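Long-range contacts in inositol-1,4,5-trisphosphate 5-phosphatase 1 (Schizosaccharomyces pombe, PDB 1I9Z), which removes the 5-phosphate from soluble and lipid inositol phosphates, so controlling cellular phosphoinositide levels, through the catalytic domain described here: residues E131-K136 and L188-G193; G159-T164 and R194-H199; D175-D180 and N209-L214. All blocks are in the same frame, centred on the assembly; numbering follows the deposited sequence.

Interaction 1: E131-K136 and L188-G193; sequences EGTVKK and LRFRRG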
loop_
_atom_site.group_PDB
_atom_site.type_symbol
_atom_site.label_atom_id
_atom_site.label_comp_id
_atom_site.label_asym_id
_atom_site.label_seq_id
_atom_site.Cartn_x
_atom_site.Cartn_y
_atom_site.Cartn_z
ATOM N N GLU A 131 -12.569 1.020 7.874
ATOM C CA GLU A 131 -12.325 2.222 8.640
ATOM C C GLU A 131 -11.319 3.084 7.943
ATOM O O GLU A 131 -10.475 2.566 7.182
ATOM C CB GLU A 131 -11.821 1.892 10.054
ATOM C CG GLU A 131 -12.864 1.005 10.798
ATOM C CD GLU A 131 -12.390 0.478 12.163
ATOM O OE1 GLU A 131 -11.271 0.764 12.570
ATOM O OE2 GLU A 131 -13.148 -0.261 12.809
ATOM N N GLY A 132 -11.403 4.393 8.153
ATOM C CA GLY A 132 -10.407 5.242 7.520
ATOM C C GLY A 132 -9.944 6.327 8.451
ATOM O O GLY A 132 -10.668 6.682 9.413
ATOM N N THR A 133 -8.743 6.855 8.184
ATOM C CA THR A 133 -8.269 7.982 8.976
ATOM C C THR A 133 -7.154 8.727 8.225
ATOM O O THR A 133 -6.756 8.334 7.105
ATOM C CB THR A 133 -7.788 7.511 10.374
ATOM O OG1 THR A 133 -7.591 8.655 11.222
ATOM C CG2 THR A 133 -6.481 6.715 10.250
ATOM N N VAL A 134 -6.687 9.836 8.777
ATOM C CA VAL A 134 -5.617 10.574 8.101
ATOM C C VAL A 134 -4.695 11.081 9.198
ATOM O O VAL A 134 -5.105 11.128 10.375
ATOM C CB VAL A 134 -6.165 11.851 7.356
ATOM C CG1 VAL A 134 -7.167 11.411 6.290
ATOM C CG2 VAL A 134 -6.752 12.898 8.384
ATOM N N LYS A 135 -3.489 11.483 8.816
ATOM C CA LYS A 135 -2.593 12.095 9.809
ATOM C C LYS A 135 -1.656 13.044 9.088
ATOM O O LYS A 135 -0.907 12.639 8.152
ATOM C CB LYS A 135 -1.762 11.035 10.554
ATOM C CG LYS A 135 -0.743 11.674 11.563
ATOM C CD LYS A 135 -1.453 12.290 12.746
ATOM C CE LYS A 135 -0.416 12.956 13.692
ATOM N NZ LYS A 135 -1.074 13.637 14.892
ATOM N N LYS A 136 -1.675 14.312 9.495
ATOM C CA LYS A 136 -0.759 15.267 8.900
ATOM C C LYS A 136 0.614 15.102 9.556
ATOM O O LYS A 136 0.765 14.633 10.721
ATOM C CB LYS A 136 -1.281 16.724 9.087
ATOM C CG LYS A 136 -1.190 17.237 10.498
ATOM C CD LYS A 136 -2.015 18.552 10.693
ATOM C CE LYS A 136 -1.450 19.740 9.870
ATOM N NZ LYS A 136 -0.028 20.181 10.266
ATOM N N LEU A 188 -1.484 7.604 13.247
ATOM C CA LEU A 188 -2.649 7.116 12.528
ATOM C C LEU A 188 -3.425 6.164 13.448
ATOM O O LEU A 188 -2.867 5.175 13.958
ATOM C CB LEU A 188 -2.169 6.393 11.280
ATOM C CG LEU A 188 -2.493 6.567 9.799
ATOM C CD1 LEU A 188 -3.008 7.975 9.381
ATOM C CD2 LEU A 188 -1.244 6.113 9.048
ATOM N N ARG A 189 -4.687 6.460 13.693
ATOM C CA ARG A 189 -5.481 5.591 14.559
ATOM C C ARG A 189 -6.856 5.495 13.969
ATOM O O ARG A 189 -7.421 6.516 13.616
ATOM C CB ARG A 189 -5.605 6.213 15.931
ATOM C CG ARG A 189 -4.315 6.082 16.712
ATOM C CD ARG A 189 -4.300 4.710 17.369
ATOM N NE ARG A 189 -3.163 4.608 18.276
ATOM C CZ ARG A 189 -1.912 4.487 17.853
ATOM N NH1 ARG A 189 -1.653 4.435 16.555
ATOM N NH2 ARG A 189 -0.920 4.456 18.721
ATOM N N PHE A 190 -7.368 4.277 13.836
ATOM C CA PHE A 190 -8.722 4.123 13.276
ATOM C C PHE A 190 -9.717 4.111 14.435
ATOM O O PHE A 190 -9.448 4.748 15.433
ATOM C CB PHE A 190 -8.820 2.852 12.480
ATOM C CG PHE A 190 -7.847 2.779 11.315
ATOM C CD1 PHE A 190 -6.652 2.103 11.468
ATOM C CD2 PHE A 190 -8.163 3.298 10.078
ATOM C CE1 PHE A 190 -5.761 1.908 10.375
ATOM C CE2 PHE A 190 -7.291 3.124 8.987
ATOM C CZ PHE A 190 -6.085 2.409 9.162
ATOM N N ARG A 191 -10.840 3.421 14.344
ATOM C CA ARG A 191 -11.778 3.417 15.492
ATOM C C ARG A 191 -11.220 2.728 16.741
ATOM O O ARG A 191 -10.451 1.737 16.652
ATOM C CB ARG A 191 -13.073 2.718 15.107
ATOM C CG ARG A 191 -13.662 3.373 13.855
ATOM C CD ARG A 191 -15.074 2.857 13.505
ATOM N NE ARG A 191 -16.094 3.178 14.512
ATOM C CZ ARG A 191 -17.276 2.555 14.614
ATOM N NH1 ARG A 191 -17.584 1.573 13.781
ATOM N NH2 ARG A 191 -18.160 2.920 15.545
ATOM N N ARG A 192 -11.602 3.243 17.902
ATOM C CA ARG A 192 -11.173 2.609 19.156
ATOM C C ARG A 192 -9.659 2.430 19.272
ATOM O O ARG A 192 -9.189 1.409 19.813
ATOM C CB ARG A 192 -11.815 1.235 19.304
ATOM C CG ARG A 192 -13.313 1.225 18.987
ATOM C CD ARG A 192 -13.903 -0.170 19.004
ATOM N NE ARG A 192 -13.957 -0.721 20.358
ATOM C CZ ARG A 192 -13.483 -1.920 20.703
ATOM N NH1 ARG A 192 -12.906 -2.696 19.781
ATOM N NH2 ARG A 192 -13.608 -2.348 21.961
ATOM N N GLY A 193 -8.904 3.416 18.778
ATOM C CA GLY A 193 -7.455 3.341 18.884
ATOM C C GLY A 193 -6.749 2.263 18.087
ATOM O O GLY A 193 -5.591 2.023 18.335
HETATM O O HOH W 1 -15.587 -0.595 12.184
HETATM O O HOH W 2 -5.403 9.264 12.899
#

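Interaction 2: G159-T164 and R194-H199; sequences GLCFIT and RSIFNH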
loop_
_atom_site.group_PDB
_atom_site.type_symbol
_atom_site.label_atom_id
_atom_site.label_comp_id
_atom_site.label_asym_id
_atom_site.label_seq_id
_atom_site.Cartn_x
_atom_site.Cartn_y
_atom_site.Cartn_z
ATOM N N GLY A 159 -7.035 -9.306 8.121
ATOM C CA GLY A 159 -7.049 -7.834 8.195
ATOM C C GLY A 159 -6.045 -7.142 7.274
ATOM O O GLY A 159 -4.878 -7.546 7.256
ATOM N N LEU A 160 -6.502 -6.160 6.474
ATOM C CA LEU A 160 -5.595 -5.449 5.586
ATOM C C LEU A 160 -5.602 -3.951 5.858
ATOM O O LEU A 160 -6.647 -3.385 6.148
ATOM C CB LEU A 160 -5.984 -5.706 4.119
ATOM C CG LEU A 160 -5.934 -7.181 3.663
ATOM C CD1 LEU A 160 -7.364 -7.795 3.813
ATOM C CD2 LEU A 160 -5.436 -7.209 2.203
ATOM N N CYS A 161 -4.432 -3.309 5.784
ATOM C CA CYS A 161 -4.404 -1.893 5.991
ATOM C C CYS A 161 -3.589 -1.254 4.900
ATOM O O CYS A 161 -2.449 -1.684 4.640
ATOM C CB CYS A 161 -3.835 -1.542 7.366
ATOM S SG CYS A 161 -3.677 0.242 7.700
ATOM N N PHE A 162 -4.175 -0.241 4.240
ATOM C CA PHE A 162 -3.511 0.490 3.190
ATOM C C PHE A 162 -3.279 1.955 3.562
ATOM O O PHE A 162 -4.208 2.676 4.053
ATOM C CB PHE A 162 -4.334 0.404 1.882
ATOM C CG PHE A 162 -4.424 -0.956 1.381
ATOM C CD1 PHE A 162 -5.485 -1.787 1.770
ATOM C CD2 PHE A 162 -3.388 -1.466 0.546
ATOM C CE1 PHE A 162 -5.553 -3.115 1.329
ATOM C CE2 PHE A 162 -3.442 -2.779 0.106
ATOM C CZ PHE A 162 -4.512 -3.597 0.490
ATOM N N ILE A 163 -2.044 2.409 3.322
ATOM C CA ILE A 163 -1.684 3.764 3.632
ATOM C C ILE A 163 -0.965 4.428 2.488
ATOM O O ILE A 163 -0.007 3.855 1.957
ATOM C CB ILE A 163 -0.713 3.842 4.830
ATOM C CG1 ILE A 163 -1.242 2.981 5.977
ATOM C CG2 ILE A 163 -0.493 5.291 5.262
ATOM C CD1 ILE A 163 -0.243 2.051 6.507
ATOM N N THR A 164 -1.459 5.600 2.044
ATOM C CA THR A 164 -0.671 6.357 1.071
ATOM C C THR A 164 -0.191 7.650 1.769
ATOM O O THR A 164 -0.838 8.154 2.687
ATOM C CB THR A 164 -1.454 6.693 -0.251
ATOM O OG1 THR A 164 -0.513 7.179 -1.202
ATOM C CG2 THR A 164 -2.524 7.812 0.014
ATOM N N ARG A 194 -7.417 1.598 17.148
ATOM C CA ARG A 194 -6.744 0.570 16.332
ATOM C C ARG A 194 -5.554 1.197 15.528
ATOM O O ARG A 194 -5.741 2.219 14.875
ATOM C CB ARG A 194 -7.760 -0.013 15.338
ATOM C CG ARG A 194 -7.206 -1.069 14.437
ATOM C CD ARG A 194 -8.044 -1.189 13.121
ATOM N NE ARG A 194 -9.498 -1.480 13.233
ATOM C CZ ARG A 194 -10.049 -2.692 13.421
ATOM N NH1 ARG A 194 -9.280 -3.787 13.557
ATOM N NH2 ARG A 194 -11.395 -2.819 13.399
ATOM N N SER A 195 -4.377 0.589 15.555
ATOM C CA SER A 195 -3.219 1.127 14.843
ATOM C C SER A 195 -3.032 0.481 13.493
ATOM O O SER A 195 -3.699 -0.473 13.140
ATOM C CB SER A 195 -1.925 0.914 15.635
ATOM O OG SER A 195 -1.468 -0.430 15.438
ATOM N N ILE A 196 -2.081 0.987 12.719
ATOM C CA ILE A 196 -1.881 0.382 11.404
ATOM C C ILE A 196 -1.221 -1.014 11.489
ATOM O O ILE A 196 -1.370 -1.874 10.585
ATOM C CB ILE A 196 -0.977 1.290 10.479
ATOM C CG1 ILE A 196 0.404 1.526 11.099
ATOM C CG2 ILE A 196 -1.665 2.612 10.172
ATOM C CD1 ILE A 196 1.413 1.992 10.090
ATOM N N PHE A 197 -0.539 -1.283 12.604
ATOM C CA PHE A 197 0.209 -2.522 12.696
ATOM C C PHE A 197 -0.580 -3.740 13.052
ATOM O O PHE A 197 -0.142 -4.878 12.791
ATOM C CB PHE A 197 1.386 -2.341 13.670
ATOM C CG PHE A 197 2.331 -1.237 13.254
ATOM C CD1 PHE A 197 2.281 0.014 13.873
ATOM C CD2 PHE A 197 3.217 -1.431 12.193
ATOM C CE1 PHE A 197 3.089 1.065 13.455
ATOM C CE2 PHE A 197 4.045 -0.395 11.750
ATOM C CZ PHE A 197 3.981 0.861 12.383
ATOM N N ASN A 198 -1.778 -3.502 13.591
ATOM C CA ASN A 198 -2.677 -4.555 14.010
ATOM C C ASN A 198 -3.399 -5.192 12.816
ATOM O O ASN A 198 -4.623 -5.267 12.864
ATOM C CB ASN A 198 -3.751 -3.953 14.957
ATOM C CG ASN A 198 -3.162 -3.278 16.239
ATOM O OD1 ASN A 198 -3.737 -2.258 16.769
ATOM N ND2 ASN A 198 -2.066 -3.853 16.770
ATOM N N HIS A 199 -2.663 -5.624 11.771
ATOM C CA HIS A 199 -3.185 -6.237 10.564
ATOM C C HIS A 199 -2.271 -7.340 10.036
ATOM O O HIS A 199 -1.047 -7.248 10.197
ATOM C CB HIS A 199 -3.287 -5.176 9.448
ATOM C CG HIS A 199 -4.262 -4.082 9.774
ATOM N ND1 HIS A 199 -3.921 -2.955 10.485
ATOM C CD2 HIS A 199 -5.603 -4.043 9.628
ATOM C CE1 HIS A 199 -5.018 -2.268 10.781
ATOM N NE2 HIS A 199 -6.055 -2.915 10.276
#

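Interaction 3: D175-D180 and N209-L214; sequences DERDHD and NYRISL. With 2IP (D-myo-inositol-1,4-bisphosphate), chain C.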
loop_
_atom_site.group_PDB
_atom_site.type_symbol
_atom_site.label_atom_id
_atom_site.label_comp_id
_atom_site.label_asym_id
_atom_site.label_seq_id
_atom_site.Cartn_x
_atom_site.Cartn_y
_atom_site.Cartn_z
ATOM N N ASP A 175 16.306 13.317 7.463
ATOM C CA ASP A 175 15.931 13.160 8.903
ATOM C C ASP A 175 14.454 13.609 9.085
ATOM O O ASP A 175 13.704 13.053 9.891
ATOM C CB ASP A 175 16.776 14.032 9.828
ATOM C CG ASP A 175 18.209 13.555 9.938
ATOM O OD1 ASP A 175 18.472 12.356 9.752
ATOM O OD2 ASP A 175 19.071 14.404 10.248
ATOM N N GLU A 176 14.055 14.621 8.339
ATOM C CA GLU A 176 12.660 15.071 8.476
ATOM C C GLU A 176 11.702 13.993 7.898
ATOM O O GLU A 176 10.626 13.766 8.454
ATOM C CB GLU A 176 12.458 16.404 7.780
ATOM C CG GLU A 176 11.032 16.956 8.048
ATOM C CD GLU A 176 10.749 18.306 7.374
ATOM O OE1 GLU A 176 11.680 18.899 6.750
ATOM O OE2 GLU A 176 9.566 18.742 7.472
ATOM N N ARG A 177 12.049 13.356 6.772
ATOM C CA ARG A 177 11.188 12.277 6.285
ATOM C C ARG A 177 11.142 11.146 7.320
ATOM O O ARG A 177 10.110 10.497 7.540
ATOM C CB ARG A 177 11.744 11.723 4.938
ATOM C CG ARG A 177 11.604 12.757 3.813
ATOM C CD ARG A 177 12.074 12.198 2.488
ATOM N NE ARG A 177 13.502 12.493 2.196
ATOM C CZ ARG A 177 13.939 13.686 1.732
ATOM N NH1 ARG A 177 15.231 13.890 1.423
ATOM N NH2 ARG A 177 13.110 14.722 1.636
ATOM N N ASP A 178 12.272 10.841 7.953
ATOM C CA ASP A 178 12.197 9.729 8.933
ATOM C C ASP A 178 11.238 10.111 10.094
ATOM O O ASP A 178 10.504 9.297 10.616
ATOM C CB ASP A 178 13.589 9.445 9.529
ATOM C CG ASP A 178 14.539 8.803 8.558
ATOM O OD1 ASP A 178 15.731 8.605 8.994
ATOM O OD2 ASP A 178 14.170 8.467 7.369
ATOM N N HIS A 179 11.293 11.383 10.464
ATOM C CA HIS A 179 10.454 11.905 11.528
ATOM C C HIS A 179 8.985 11.792 11.083
ATOM O O HIS A 179 8.075 11.517 11.896
ATOM C CB HIS A 179 10.795 13.360 11.758
ATOM C CG HIS A 179 9.798 14.057 12.626
ATOM N ND1 HIS A 179 8.937 15.027 12.150
ATOM C CD2 HIS A 179 9.528 13.917 13.942
ATOM C CE1 HIS A 179 8.181 15.470 13.151
ATOM N NE2 HIS A 179 8.522 14.808 14.249
ATOM N N ASP A 180 8.744 12.044 9.796
ATOM C CA ASP A 180 7.374 11.951 9.277
ATOM C C ASP A 180 6.875 10.512 9.372
ATOM O O ASP A 180 5.706 10.246 9.683
ATOM C CB ASP A 180 7.297 12.405 7.794
ATOM C CG ASP A 180 7.405 13.892 7.621
ATOM O OD1 ASP A 180 7.334 14.621 8.625
ATOM O OD2 ASP A 180 7.597 14.367 6.472
ATOM N N ASN A 209 9.446 10.884 -0.995
ATOM C CA ASN A 209 10.380 11.972 -1.205
ATOM C C ASN A 209 11.841 11.727 -0.922
ATOM O O ASN A 209 12.625 12.660 -0.989
ATOM C CB ASN A 209 9.936 13.274 -0.475
ATOM C CG ASN A 209 9.417 14.388 -1.461
ATOM O OD1 ASN A 209 9.990 14.604 -2.520
ATOM N ND2 ASN A 209 8.291 15.058 -1.101
ATOM N N TYR A 210 12.202 10.473 -0.647
ATOM C CA TYR A 210 13.606 10.152 -0.419
ATOM C C TYR A 210 14.352 10.273 -1.724
ATOM O O TYR A 210 13.818 9.920 -2.825
ATOM C CB TYR A 210 13.758 8.775 0.168
ATOM C CG TYR A 210 13.343 8.708 1.643
ATOM C CD1 TYR A 210 12.038 8.361 2.007
ATOM C CD2 TYR A 210 14.277 8.946 2.661
ATOM C CE1 TYR A 210 11.660 8.237 3.346
ATOM C CE2 TYR A 210 13.898 8.854 4.003
ATOM C CZ TYR A 210 12.566 8.486 4.321
ATOM O OH TYR A 210 12.212 8.373 5.626
ATOM N N ARG A 211 15.609 10.711 -1.615
ATOM C CA ARG A 211 16.410 11.078 -2.815
ATOM C C ARG A 211 17.685 10.243 -3.014
ATOM O O ARG A 211 18.040 9.376 -2.173
ATOM C CB ARG A 211 16.814 12.564 -2.719
ATOM C CG ARG A 211 15.643 13.556 -2.443
ATOM C CD ARG A 211 14.543 13.458 -3.515
ATOM N NE ARG A 211 13.406 14.317 -3.160
ATOM C CZ ARG A 211 13.314 15.609 -3.494
ATOM N NH1 ARG A 211 14.294 16.181 -4.201
ATOM N NH2 ARG A 211 12.270 16.343 -3.056
ATOM N N ILE A 212 18.313 10.429 -4.194
ATOM C CA ILE A 212 19.602 9.726 -4.449
ATOM C C ILE A 212 20.647 10.785 -4.070
ATOM O O ILE A 212 20.679 11.895 -4.639
ATOM C CB ILE A 212 19.720 9.351 -5.940
ATOM C CG1 ILE A 212 18.644 8.291 -6.273
ATOM C CG2 ILE A 212 21.133 8.814 -6.255
ATOM C CD1 ILE A 212 18.570 8.099 -7.781
ATOM N N SER A 213 21.566 10.434 -3.140
ATOM C CA SER A 213 22.514 11.423 -2.670
ATOM C C SER A 213 23.754 11.631 -3.558
ATOM O O SER A 213 24.910 11.515 -3.069
ATOM C CB SER A 213 22.954 11.057 -1.205
ATOM O OG SER A 213 21.792 10.678 -0.457
ATOM N N LEU A 214 23.520 11.928 -4.844
ATOM C CA LEU A 214 24.610 12.262 -5.781
ATOM C C LEU A 214 24.132 13.540 -6.517
ATOM O O LEU A 214 22.985 13.968 -6.307
ATOM C CB LEU A 214 24.907 11.102 -6.754
ATOM C CG LEU A 214 25.404 9.784 -6.146
ATOM C CD1 LEU A 214 25.317 8.709 -7.246
ATOM C CD2 LEU A 214 26.887 9.928 -5.654
HETATM C C1 2IP C . 13.711 21.335 -2.707
HETATM C C2 2IP C . 12.352 22.078 -2.760
HETATM C C3 2IP C . 11.696 21.994 -4.179
HETATM C C4 2IP C . 11.544 20.544 -4.710
HETATM C C5 2IP C . 12.958 19.923 -4.754
HETATM C C6 2IP C . 13.637 19.898 -3.352
HETATM O O1 2IP C . 14.988 21.823 -2.394
HETATM O O2 2IP C . 11.421 21.547 -1.856
HETATM O O3 2IP C . 10.414 22.550 -4.158
HETATM O O4 2IP C . 10.953 20.586 -6.050
HETATM O O5 2IP C . 12.897 18.583 -5.242
HETATM O O6 2IP C . 14.904 19.328 -3.650
HETATM P P4 2IP C . 9.532 20.011 -6.406
HETATM O O41 2IP C . 9.506 18.530 -5.875
HETATM O O42 2IP C . 9.330 20.042 -7.854
HETATM O O43 2IP C . 8.591 20.971 -5.657
HETATM P P1 2IP C . 15.889 21.669 -1.200
HETATM O O11 2IP C . 16.268 23.124 -0.874
HETATM O O12 2IP C . 15.378 20.993 0.049
HETATM O O13 2IP C . 17.151 21.008 -1.765
#

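Interaction 1: E131-K136 and L188-G193
The Phe190 ring takes the methyl of Thr133 on one face. Thr133 CG2 stands 4.1 Å from the Phe190 ring centroid and is shifted toward the rim, a CH-pi contact. The backbone of Gly132 lies at the ring edge, in plane. Phe190 also touches Ala150 and Arg152 of the next strand.

The carboxylate of Glu131 is the second flat group. CG lies anti to the carbonyl carbon (chi1 -59°), which sends the extended chain to Arg191. Glu131 OE1 accepts the backbone N of Arg191 at 3.2 Å, and this N-H comes from above the carboxylate plane. The same OE1 forms a salt bridge with Arg194, so two donors grip it. The aliphatic chain of Arg191 crosses Glu131 at about a right angle, with Arg191 CG 3.6 Å from Glu131 CD. A water bonded to OE2 makes a weak link to Arg191 NH1.

Farther along, Leu188 CD1 packs 3.5 Å from Lys135 CB. A second water bonds to Thr133 OG1 and accepts from Arg189 N at 3.0 Å.

Strand 127-136 is an outer strand of its sheet and pairs antiparallel with strand 147-155. The chain leaving helix 174-187 runs alongside it in a roughly antiparallel sense, held by side chains, one backbone N-H and water. The contact fastens this loop to the outer strand of a sheet of the DNase I-like fold.

Interaction 2: G159-T164 and R194-H199
Cys161 and His199 make the closest side-chain contact. Cys161 CB sits over the centre of one face of the His199 imidazole, 3.5 Å from the ring centroid and 13° off the ring normal. This is a CH-pi contact. Cys161 SG is anti to the backbone N (chi1 177°), which carries the sulfur outward beyond CB, over the ND1-CE1 side of the ring and toward Ile196. Cys161 SG lies 4.5 Å from the His199 centroid, still over the face, as a sulfur-aromatic contact. The backbone carbon of Gly159 meets the ring edge, near its plane, and Gly159 O lies 3.6 Å from His199 CB.

Ile196 packs farther along, against Cys161 and Ile163 of the strand. Ile196 CG2 lies 4.0 Å from Cys161 SG. Ile196 CD1 meets Ile163 CD1 tip to tip at 3.9 Å, and the two isoleucines cross at about a right angle.

The second shell fixes the imidazole at both nitrogens. His199 ND1 donates to Ile196 O at 2.8 Å, a bond that closes a turn within the loop. NE2 is hydrogen-bonded to NE of Arg152 on strand 147-155. The turn before His199 is held by Ser195 and Asn198. Ser195 N donates to Asn198 OD1 at 3.2 Å, nearly straight at 165°. Ser195 OG accepts from Phe197 N, which makes an ST turn. Leu188 and Trp204 also touch Ile196.

No hydrogen bond crosses between the two segments, so strand and loop meet through apolar and ring contacts. The imidazole donates at ND1, and NE2 faces an arginine N-H. This pattern is consistent with a neutral His199 protonated at ND1, and the positive charge of Arg152 would probably disfavour a second proton.

Interaction 3: D175-D180 and N209-L214
This contact backs the inositol phosphate pocket, joining helix 174-187 to the loop that carries the pocket residue Arg211. Tyr210 lies against the helix. Arg177 runs over one face of the Tyr210 ring, with Arg177 CD 3.7 Å from the ring centroid in a CH-pi contact. The phenol edge points to Asp178, where Tyr210 OH donates to Asp178 OD2 at 2.6 Å on the anti lone pair. The Arg177 chain bends at chi3 (-93°), and its guanidinium lies flat over Asn209 O. Asn209 O is 3.2 Å from Arg177 CZ, but the angles to the nitrogens are poor for hydrogen bonds. Arg177 instead donates to Ala168 O, Gly170 O and Gln236 OE1.

Arg211 turns toward the ligand and grips Asn209 side-on. Arg211 NE donates to Asn209 O at 2.8 Å, and Arg211 NH2 to Asn209 OD1 at 2.9 Å. Arg211 NH1 then bonds 2IP O5 at 3.0 Å and 2IP O6 at 3.3 Å. Replacing Tyr210 by an alanine here would remove the ring and the bond to Asp178, and would probably loosen the Arg177 packing and the loop that positions Arg211.

Asn209 thus orients Arg211 from the second shell. The positive charge of Arg211 would probably polarise O5, the oxygen that bears the scissile phosphate in 5-phosphorylated substrates.

From the N terminus, strand 127-136 comes first, and interaction 1 closes a loop from it to residues 188-193. Strand 158-166 follows, and interaction 2 joins it to 194-199. Helix 174-187 comes next, and interaction 3 ties it to 209-214. Each contact opens before the first one closes, so the three loops cross one another and none nests. Interactions 1 and 2 touch, with centres 9 Å apart. Phe190 packs on Cys161 between them, and together they lay one continuous loop, 188-199, against one side of the sheet, from strand 127-136 to 158-166. Interaction 3 stands apart, its centre 23 to 24 Å from theirs, and joins the helix to the ligand-binding side.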